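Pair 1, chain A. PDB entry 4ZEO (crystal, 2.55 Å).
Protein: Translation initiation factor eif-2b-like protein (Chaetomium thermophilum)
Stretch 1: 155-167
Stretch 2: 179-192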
# COMPACT_ATOMS: atom_id res chain seq x y z
N VAL A 155 12.97 -15.81 -16.33
CA VAL A 155 12.53 -15.39 -15.02
C VAL A 155 13.44 -15.91 -13.92
O VAL A 155 13.71 -17.10 -13.84
CB VAL A 155 11.08 -15.85 -14.77
CG1 VAL A 155 10.58 -15.39 -13.41
CG2 VAL A 155 10.18 -15.30 -15.88
N HIS A 156 13.91 -15.00 -13.08
CA HIS A 156 14.70 -15.35 -11.93
C HIS A 156 13.82 -16.15 -10.94
O HIS A 156 12.65 -15.82 -10.75
CB HIS A 156 15.25 -14.08 -11.27
CG HIS A 156 16.30 -14.33 -10.24
ND1 HIS A 156 16.00 -14.75 -8.95
CD2 HIS A 156 17.65 -14.24 -10.30
CE1 HIS A 156 17.12 -14.89 -8.27
NE2 HIS A 156 18.14 -14.59 -9.06
N PRO A 157 14.38 -17.18 -10.28
CA PRO A 157 13.53 -17.95 -9.36
C PRO A 157 12.90 -17.11 -8.23
O PRO A 157 11.77 -17.41 -7.83
CB PRO A 157 14.49 -19.01 -8.80
CG PRO A 157 15.86 -18.49 -9.08
CD PRO A 157 15.72 -17.78 -10.40
N ALA A 158 13.59 -16.09 -7.73
CA ALA A 158 13.01 -15.25 -6.69
C ALA A 158 11.75 -14.55 -7.21
O ALA A 158 10.76 -14.44 -6.49
CB ALA A 158 14.03 -14.23 -6.21
N VAL A 159 11.81 -14.08 -8.44
CA VAL A 159 10.68 -13.41 -9.08
C VAL A 159 9.52 -14.38 -9.34
O VAL A 159 8.36 -14.07 -9.14
CB VAL A 159 11.13 -12.70 -10.41
CG1 VAL A 159 9.92 -12.22 -11.26
CG2 VAL A 159 12.11 -11.54 -10.09
N LEU A 160 9.87 -15.59 -9.74
CA LEU A 160 8.90 -16.63 -10.01
C LEU A 160 8.04 -16.94 -8.76
O LEU A 160 6.81 -17.00 -8.83
CB LEU A 160 9.65 -17.88 -10.44
CG LEU A 160 8.84 -18.97 -11.12
CD1 LEU A 160 8.52 -18.49 -12.53
CD2 LEU A 160 9.58 -20.30 -11.11
N ALA A 161 8.70 -17.07 -7.61
CA ALA A 161 8.04 -17.34 -6.35
C ALA A 161 7.13 -16.18 -5.95
O ALA A 161 6.00 -16.39 -5.53
CB ALA A 161 9.05 -17.62 -5.26
N VAL A 162 7.62 -14.95 -6.08
CA VAL A 162 6.80 -13.79 -5.73
C VAL A 162 5.55 -13.66 -6.61
O VAL A 162 4.47 -13.40 -6.11
CB VAL A 162 7.62 -12.48 -5.79
CG1 VAL A 162 6.72 -11.26 -5.83
CG2 VAL A 162 8.58 -12.42 -4.62
N GLY A 163 5.71 -13.86 -7.92
CA GLY A 163 4.59 -13.80 -8.85
C GLY A 163 3.55 -14.86 -8.57
O GLY A 163 2.34 -14.62 -8.61
N GLN A 164 4.03 -16.06 -8.26
CA GLN A 164 3.11 -17.13 -7.91
C GLN A 164 2.30 -16.72 -6.68
O GLN A 164 1.08 -16.94 -6.64
CB GLN A 164 3.87 -18.42 -7.66
CG GLN A 164 4.29 -19.11 -8.95
CD GLN A 164 5.43 -20.07 -8.76
OE1 GLN A 164 5.79 -20.41 -7.63
NE2 GLN A 164 6.00 -20.52 -9.86
N GLN A 165 2.95 -16.07 -5.72
CA GLN A 165 2.26 -15.58 -4.53
C GLN A 165 1.21 -14.53 -4.88
O GLN A 165 0.14 -14.51 -4.29
CB GLN A 165 3.26 -15.02 -3.54
CG GLN A 165 4.21 -16.06 -3.03
CD GLN A 165 5.33 -15.46 -2.24
OE1 GLN A 165 5.16 -14.45 -1.56
NE2 GLN A 165 6.50 -16.07 -2.33
N MET A 166 1.51 -13.67 -5.85
CA MET A 166 0.54 -12.68 -6.29
C MET A 166 -0.67 -13.32 -6.99
O MET A 166 -1.82 -13.02 -6.66
CB MET A 166 1.22 -11.66 -7.23
CG MET A 166 2.29 -10.83 -6.53
SD MET A 166 2.87 -9.48 -7.56
CE MET A 166 4.19 -8.82 -6.56
N ALA A 167 -0.41 -14.24 -7.91
CA ALA A 167 -1.45 -14.94 -8.65
C ALA A 167 -2.26 -15.89 -7.76
O ALA A 167 -3.43 -16.15 -8.02
CB ALA A 167 -0.85 -15.69 -9.81
N LYS A 179 7.06 -4.63 -1.80
CA LYS A 179 8.21 -5.07 -1.02
C LYS A 179 8.75 -6.41 -1.50
O LYS A 179 9.96 -6.58 -1.65
CB LYS A 179 7.86 -5.16 0.46
CG LYS A 179 9.06 -5.20 1.37
CD LYS A 179 8.69 -5.53 2.80
CE LYS A 179 9.92 -5.61 3.67
NZ LYS A 179 9.65 -5.67 5.16
N ALA A 180 7.85 -7.36 -1.75
CA ALA A 180 8.26 -8.68 -2.22
C ALA A 180 8.97 -8.53 -3.57
O ALA A 180 10.02 -9.12 -3.80
CB ALA A 180 7.04 -9.61 -2.34
N THR A 181 8.42 -7.67 -4.43
CA THR A 181 8.99 -7.38 -5.73
C THR A 181 10.37 -6.75 -5.63
O THR A 181 11.30 -7.17 -6.33
CB THR A 181 8.09 -6.43 -6.53
OG1 THR A 181 6.78 -6.99 -6.65
CG2 THR A 181 8.66 -6.17 -7.93
N LEU A 182 10.52 -5.75 -4.77
CA LEU A 182 11.81 -5.07 -4.63
C LEU A 182 12.87 -6.02 -4.10
O LEU A 182 14.02 -5.98 -4.54
CB LEU A 182 11.69 -3.85 -3.69
CG LEU A 182 10.83 -2.74 -4.33
CD1 LEU A 182 10.65 -1.52 -3.44
CD2 LEU A 182 11.40 -2.36 -5.65
N LEU A 183 12.50 -6.90 -3.16
CA LEU A 183 13.44 -7.88 -2.64
C LEU A 183 13.83 -8.94 -3.68
O LEU A 183 14.98 -9.35 -3.74
CB LEU A 183 12.87 -8.57 -1.41
CG LEU A 183 12.75 -7.72 -0.15
CD1 LEU A 183 12.07 -8.50 0.95
CD2 LEU A 183 14.12 -7.20 0.29
N ALA A 184 12.88 -9.38 -4.49
CA ALA A 184 13.20 -10.33 -5.55
C ALA A 184 14.13 -9.67 -6.57
O ALA A 184 15.11 -10.29 -7.03
CB ALA A 184 11.93 -10.84 -6.23
N PHE A 185 13.81 -8.43 -6.92
CA PHE A 185 14.65 -7.65 -7.84
C PHE A 185 16.06 -7.47 -7.26
O PHE A 185 17.07 -7.42 -7.97
CB PHE A 185 14.05 -6.27 -8.12
CG PHE A 185 12.90 -6.29 -9.07
CD1 PHE A 185 12.48 -7.47 -9.66
CD2 PHE A 185 12.27 -5.10 -9.44
CE1 PHE A 185 11.42 -7.47 -10.58
CE2 PHE A 185 11.22 -5.10 -10.36
CZ PHE A 185 10.80 -6.28 -10.92
N ARG A 186 16.12 -7.35 -5.95
CA ARG A 186 17.39 -7.20 -5.28
C ARG A 186 18.25 -8.43 -5.57
O ARG A 186 19.44 -8.32 -5.89
CB ARG A 186 17.16 -6.99 -3.79
CG ARG A 186 18.27 -6.29 -3.08
CD ARG A 186 18.05 -6.26 -1.59
NE ARG A 186 19.13 -5.54 -0.94
CZ ARG A 186 20.28 -6.12 -0.62
NH1 ARG A 186 20.47 -7.40 -0.91
NH2 ARG A 186 21.24 -5.42 -0.02
N LYS A 187 17.63 -9.60 -5.49
CA LYS A 187 18.30 -10.86 -5.76
C LYS A 187 18.70 -10.97 -7.25
O LYS A 187 19.77 -11.48 -7.59
CB LYS A 187 17.39 -12.02 -5.36
CG LYS A 187 17.32 -12.27 -3.87
CD LYS A 187 16.48 -13.50 -3.59
CE LYS A 187 16.05 -13.61 -2.13
NZ LYS A 187 17.12 -14.13 -1.22
N VAL A 188 17.84 -10.46 -8.13
CA VAL A 188 18.11 -10.47 -9.57
C VAL A 188 19.39 -9.69 -9.89
O VAL A 188 20.24 -10.16 -10.63
CB VAL A 188 16.92 -9.88 -10.36
CG1 VAL A 188 17.27 -9.69 -11.82
CG2 VAL A 188 15.70 -10.76 -10.20
N ILE A 189 19.53 -8.52 -9.27
CA ILE A 189 20.71 -7.70 -9.43
C ILE A 189 21.96 -8.39 -8.88
O ILE A 189 23.01 -8.37 -9.54
CB ILE A 189 20.52 -6.35 -8.73
CG1 ILE A 189 19.40 -5.57 -9.40
CG2 ILE A 189 21.80 -5.54 -8.74
CD1 ILE A 189 18.99 -4.34 -8.65
N GLU A 190 21.83 -9.04 -7.72
CA GLU A 190 22.95 -9.77 -7.12
C GLU A 190 23.45 -10.82 -8.10
O GLU A 190 24.65 -10.96 -8.33
CB GLU A 190 22.55 -10.43 -5.79
CG GLU A 190 22.49 -9.47 -4.59
CD GLU A 190 22.08 -10.15 -3.27
OE1 GLU A 190 21.03 -10.85 -3.24
OE2 GLU A 190 22.82 -10.00 -2.27
N SER A 191 22.51 -11.55 -8.67
CA SER A 191 22.80 -12.63 -9.60
C SER A 191 23.37 -12.12 -10.92
O SER A 191 24.06 -12.84 -11.62
CB SER A 191 21.54 -13.45 -9.86
OG SER A 191 21.26 -14.31 -8.78
N TYR A 192 23.01 -10.89 -11.28
CA TYR A 192 23.31 -10.38 -12.61
C TYR A 192 24.81 -10.34 -12.96
O TYR A 192 25.64 -9.85 -12.18
CB TYR A 192 22.72 -8.99 -12.78
CG TYR A 192 22.99 -8.42 -14.14
CD1 TYR A 192 22.29 -8.88 -15.25
CD2 TYR A 192 23.94 -7.42 -14.33
CE1 TYR A 192 22.53 -8.35 -16.51
CE2 TYR A 192 24.18 -6.89 -15.58
CZ TYR A 192 23.47 -7.36 -16.66
OH TYR A 192 23.69 -6.85 -17.92

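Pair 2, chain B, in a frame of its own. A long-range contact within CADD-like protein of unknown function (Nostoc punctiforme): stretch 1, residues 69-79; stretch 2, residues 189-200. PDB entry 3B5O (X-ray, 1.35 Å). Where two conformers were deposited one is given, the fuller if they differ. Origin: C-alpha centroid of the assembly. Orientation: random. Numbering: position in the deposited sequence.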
# COMPACT_ATOMS: atom_id res chain seq x y z
N ALA B 69 7.72 13.71 18.61
CA ALA B 69 6.60 13.96 19.52
C ALA B 69 6.73 13.22 20.85
O ALA B 69 5.85 13.35 21.71
CB ALA B 69 5.28 13.55 18.82
N GLY B 70 7.78 12.43 21.00
CA GLY B 70 7.96 11.60 22.20
C GLY B 70 7.14 10.33 22.22
O GLY B 70 6.99 9.69 23.26
N TRP B 71 6.60 9.94 21.05
CA TRP B 71 5.85 8.70 20.95
C TRP B 71 6.81 7.53 20.75
O TRP B 71 6.86 6.89 19.70
CB TRP B 71 4.86 8.77 19.78
CG TRP B 71 3.73 9.75 19.92
CD1 TRP B 71 3.63 10.81 20.80
CD2 TRP B 71 2.54 9.78 19.15
NE1 TRP B 71 2.45 11.48 20.60
CE2 TRP B 71 1.76 10.86 19.59
CE3 TRP B 71 2.05 8.98 18.10
CZ2 TRP B 71 0.51 11.15 19.05
CZ3 TRP B 71 0.80 9.28 17.56
CH2 TRP B 71 0.06 10.36 18.03
N ASN B 72 7.60 7.22 21.77
CA ASN B 72 8.72 6.31 21.60
C ASN B 72 8.31 4.89 21.25
O ASN B 72 8.95 4.23 20.41
CB ASN B 72 9.60 6.35 22.86
CG ASN B 72 10.22 7.70 23.08
OD1 ASN B 72 10.75 8.31 22.15
ND2 ASN B 72 10.15 8.19 24.31
N GLY B 73 7.24 4.40 21.88
CA GLY B 73 6.73 3.08 21.58
C GLY B 73 6.28 2.93 20.13
O GLY B 73 6.40 1.86 19.54
N VAL B 74 5.73 4.01 19.59
CA VAL B 74 5.29 4.03 18.19
C VAL B 74 6.51 4.03 17.27
O VAL B 74 6.55 3.27 16.30
CB VAL B 74 4.42 5.27 17.90
CG1 VAL B 74 4.05 5.35 16.40
CG2 VAL B 74 3.15 5.26 18.76
N ALA B 75 7.51 4.84 17.58
CA ALA B 75 8.75 4.84 16.80
C ALA B 75 9.35 3.44 16.79
O ALA B 75 9.87 2.99 15.78
CB ALA B 75 9.73 5.87 17.33
N GLN B 76 9.31 2.74 17.93
CA GLN B 76 9.86 1.40 17.99
C GLN B 76 9.08 0.44 17.09
O GLN B 76 9.68 -0.35 16.36
CB GLN B 76 9.87 0.87 19.43
CG GLN B 76 10.46 -0.53 19.56
CD GLN B 76 11.87 -0.62 19.02
OE1 GLN B 76 12.72 0.19 19.36
NE2 GLN B 76 12.12 -1.60 18.16
N GLU B 77 7.75 0.49 17.15
CA GLU B 77 6.92 -0.36 16.30
C GLU B 77 7.20 -0.07 14.82
O GLU B 77 7.31 -0.99 14.01
CB GLU B 77 5.44 -0.14 16.57
CG GLU B 77 4.51 -1.09 15.84
CD GLU B 77 4.60 -2.54 16.34
OE1 GLU B 77 5.08 -2.77 17.47
OE2 GLU B 77 4.19 -3.45 15.58
N LEU B 78 7.34 1.20 14.47
CA LEU B 78 7.61 1.57 13.07
C LEU B 78 8.99 1.10 12.63
O LEU B 78 9.16 0.65 11.50
CB LEU B 78 7.44 3.07 12.86
CG LEU B 78 6.00 3.53 13.00
CD1 LEU B 78 5.95 5.05 12.96
CD2 LEU B 78 5.10 2.92 11.92
N GLN B 79 9.97 1.15 13.52
CA GLN B 79 11.27 0.56 13.20
C GLN B 79 11.17 -0.93 12.92
O GLN B 79 11.79 -1.43 11.97
CB GLN B 79 12.30 0.82 14.31
CG GLN B 79 13.69 0.33 13.96
CD GLN B 79 14.32 1.11 12.82
OE1 GLN B 79 14.53 0.59 11.71
NE2 GLN B 79 14.59 2.38 13.07
N ALA B 189 -2.05 -5.16 15.05
CA ALA B 189 -2.44 -4.74 16.38
C ALA B 189 -1.34 -3.90 16.99
O ALA B 189 -1.61 -2.99 17.77
CB ALA B 189 -2.73 -5.95 17.26
N GLY B 190 -0.10 -4.22 16.63
CA GLY B 190 1.08 -3.58 17.20
C GLY B 190 1.08 -2.08 17.00
O GLY B 190 1.36 -1.32 17.94
N LEU B 191 0.76 -1.64 15.78
CA LEU B 191 0.73 -0.20 15.52
C LEU B 191 -0.42 0.47 16.27
O LEU B 191 -0.20 1.47 16.95
CB LEU B 191 0.66 0.11 14.01
CG LEU B 191 0.82 1.59 13.65
CD1 LEU B 191 2.14 2.21 14.19
CD2 LEU B 191 0.67 1.79 12.12
N ARG B 192 -1.62 -0.10 16.19
CA ARG B 192 -2.76 0.46 16.91
C ARG B 192 -2.48 0.56 18.40
O ARG B 192 -2.72 1.60 19.00
CB ARG B 192 -4.05 -0.36 16.66
CG ARG B 192 -5.21 0.02 17.59
CD ARG B 192 -6.50 -0.72 17.23
NE ARG B 192 -6.35 -2.17 17.29
CZ ARG B 192 -6.32 -2.90 18.41
NH1 ARG B 192 -6.41 -2.32 19.60
NH2 ARG B 192 -6.17 -4.22 18.33
N THR B 193 -1.99 -0.52 19.00
CA THR B 193 -1.78 -0.53 20.45
C THR B 193 -0.69 0.45 20.85
O THR B 193 -0.81 1.10 21.89
CB THR B 193 -1.49 -1.93 21.00
OG1 THR B 193 -0.29 -2.45 20.44
CG2 THR B 193 -2.62 -2.87 20.66
N SER B 194 0.34 0.62 20.01
CA SER B 194 1.38 1.58 20.34
C SER B 194 0.87 3.00 20.28
O SER B 194 1.17 3.81 21.15
CB SER B 194 2.63 1.37 19.48
OG SER B 194 2.45 1.79 18.14
N VAL B 195 0.10 3.34 19.24
CA VAL B 195 -0.43 4.69 19.12
C VAL B 195 -1.40 5.00 20.26
O VAL B 195 -1.43 6.12 20.77
CB VAL B 195 -1.11 4.92 17.74
CG1 VAL B 195 -1.85 6.24 17.71
CG2 VAL B 195 -0.07 4.84 16.61
N ALA B 196 -2.17 3.99 20.66
CA ALA B 196 -3.15 4.15 21.75
C ALA B 196 -2.52 4.68 23.03
O ALA B 196 -3.17 5.40 23.82
CB ALA B 196 -3.85 2.83 22.02
N ALA B 197 -1.26 4.33 23.26
CA ALA B 197 -0.53 4.77 24.46
C ALA B 197 -0.22 6.27 24.52
O ALA B 197 0.04 6.81 25.61
CB ALA B 197 0.75 3.97 24.61
N TYR B 198 -0.23 6.95 23.38
CA TYR B 198 0.15 8.36 23.30
C TYR B 198 -0.92 9.31 22.81
O TYR B 198 -0.94 10.48 23.18
CB TYR B 198 1.37 8.51 22.37
CG TYR B 198 2.57 7.75 22.82
CD1 TYR B 198 3.40 8.26 23.82
CD2 TYR B 198 2.87 6.50 22.29
CE1 TYR B 198 4.50 7.57 24.24
CE2 TYR B 198 3.96 5.79 22.71
CZ TYR B 198 4.78 6.33 23.70
OH TYR B 198 5.88 5.63 24.11
N ILE B 199 -1.77 8.86 21.88
CA ILE B 199 -2.67 9.75 21.22
C ILE B 199 -3.73 10.25 22.21
O ILE B 199 -4.23 9.48 23.05
CB ILE B 199 -3.34 9.09 19.97
CG1 ILE B 199 -4.07 10.13 19.15
CG2 ILE B 199 -4.25 7.94 20.38
CD1 ILE B 199 -4.51 9.63 17.75
N GLN B 200 -4.02 11.54 22.12
CA GLN B 200 -5.01 12.18 23.00
C GLN B 200 -6.32 12.34 22.25
O GLN B 200 -6.32 12.53 21.03
CB GLN B 200 -4.48 13.54 23.45
CG GLN B 200 -3.18 13.48 24.21
CD GLN B 200 -3.28 12.61 25.43
OE1 GLN B 200 -4.05 12.91 26.34
NE2 GLN B 200 -2.52 11.52 25.46
O HOH W 1 -0.13 13.04 22.14
O HOH W 2 7.53 6.69 25.92

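Two antiparallel helices that pack closely need small or well-placed side chains where their backbones draw nearest, and pairs 1 and 2 show how differently that need can be met on nearly the same backbone. In pair 1 the helix axes approach to 8.4 Å with an angle of 165° between their directions; in pair 2 the values are 8.2 Å and 163°. Fourteen central residues superpose with an RMSD of 0.6 Å. In each pair the first helix is entered through an N-cap residue, His A156 or Trp B71, and these two positions coincide.

The tightest crossing in pair 1 is built from alanines. Ala A158 CB lies 4.0 Å from Ala A184 CB, and the CA atoms of these residues are 5.1 Å apart. Their counterparts in pair 2 are Gly B73 and Ser B194. Here one partner contributes only backbone, Gly B73 O lying 3.8 Å from Ser B194 CB, while the serine hydroxyl is turned back to its own helix, Ser B194 OG donating to Leu B191 O at 2.9 Å. A polar residue can thus occupy the seam without needing a polar partner across it.

One turn further along the first helix, Val A162 matches Glu B77, and Ala A180 matches Gly B190. In pair 1 the fit is apolar, Val A162 CG1 lying 3.9 Å from Ala A180 CB. In pair 2 the longer glutamate reaches over a glycine, with Glu B77 OE2 3.5 Å from Gly B190 CA; a CB modelled on that glycine would fall 2.2 Å from Glu B77 OE2, a clash. Bulk on one helix is accommodated by its absence on the other.

One inward-facing position carries a valine in both pairs. Val A159 and Val B74 share the t rotamer and both are buried. Val A159 CG2 packs 3.7 Å from Val A188 CG2, 3.9 Å from Ala A184 CB and 4.1 Å from Phe A185 CD1, the last at the position matched by Val B195; in the same pocket of pair 2, Val B74 CG2 meets Val B195 CG2 at 3.9 Å and Tyr B198 CD2 at 3.8 Å.

The greatest divergence is at the N-cap end, where Val A188 matches Tyr B198. His A156 caps its own helix, Ala A158 N donating to His A156 ND1 at 3.0 Å, and its other ring nitrogen reaches across, His A156 NE2 and Ser A191 OG sharing a hydrogen bond of 3.1 Å. Val A188 CA covers one face of the imidazole, 4.2 Å from the centroid of the His A156 ring. In pair 2 the hydrogen bond between the stretches runs from the first to the second: Gly B73 N donates to Tyr B198 OH at 2.9 Å, so the tyrosine hydroxyl accepts from a backbone amide in the first turn of the facing helix. The aromatic rings are nearly parallel but slid apart, which lets Tyr B198 CB sit 3.4 Å from the centroid of the Trp B71 five-membered ring and Trp B71 CA 3.6 Å from the centroid of the Tyr B198 ring. The same scaffold is therefore joined by a histidine–serine bond in one case and by packed aromatics plus a tyrosine–backbone hydrogen bond in the other.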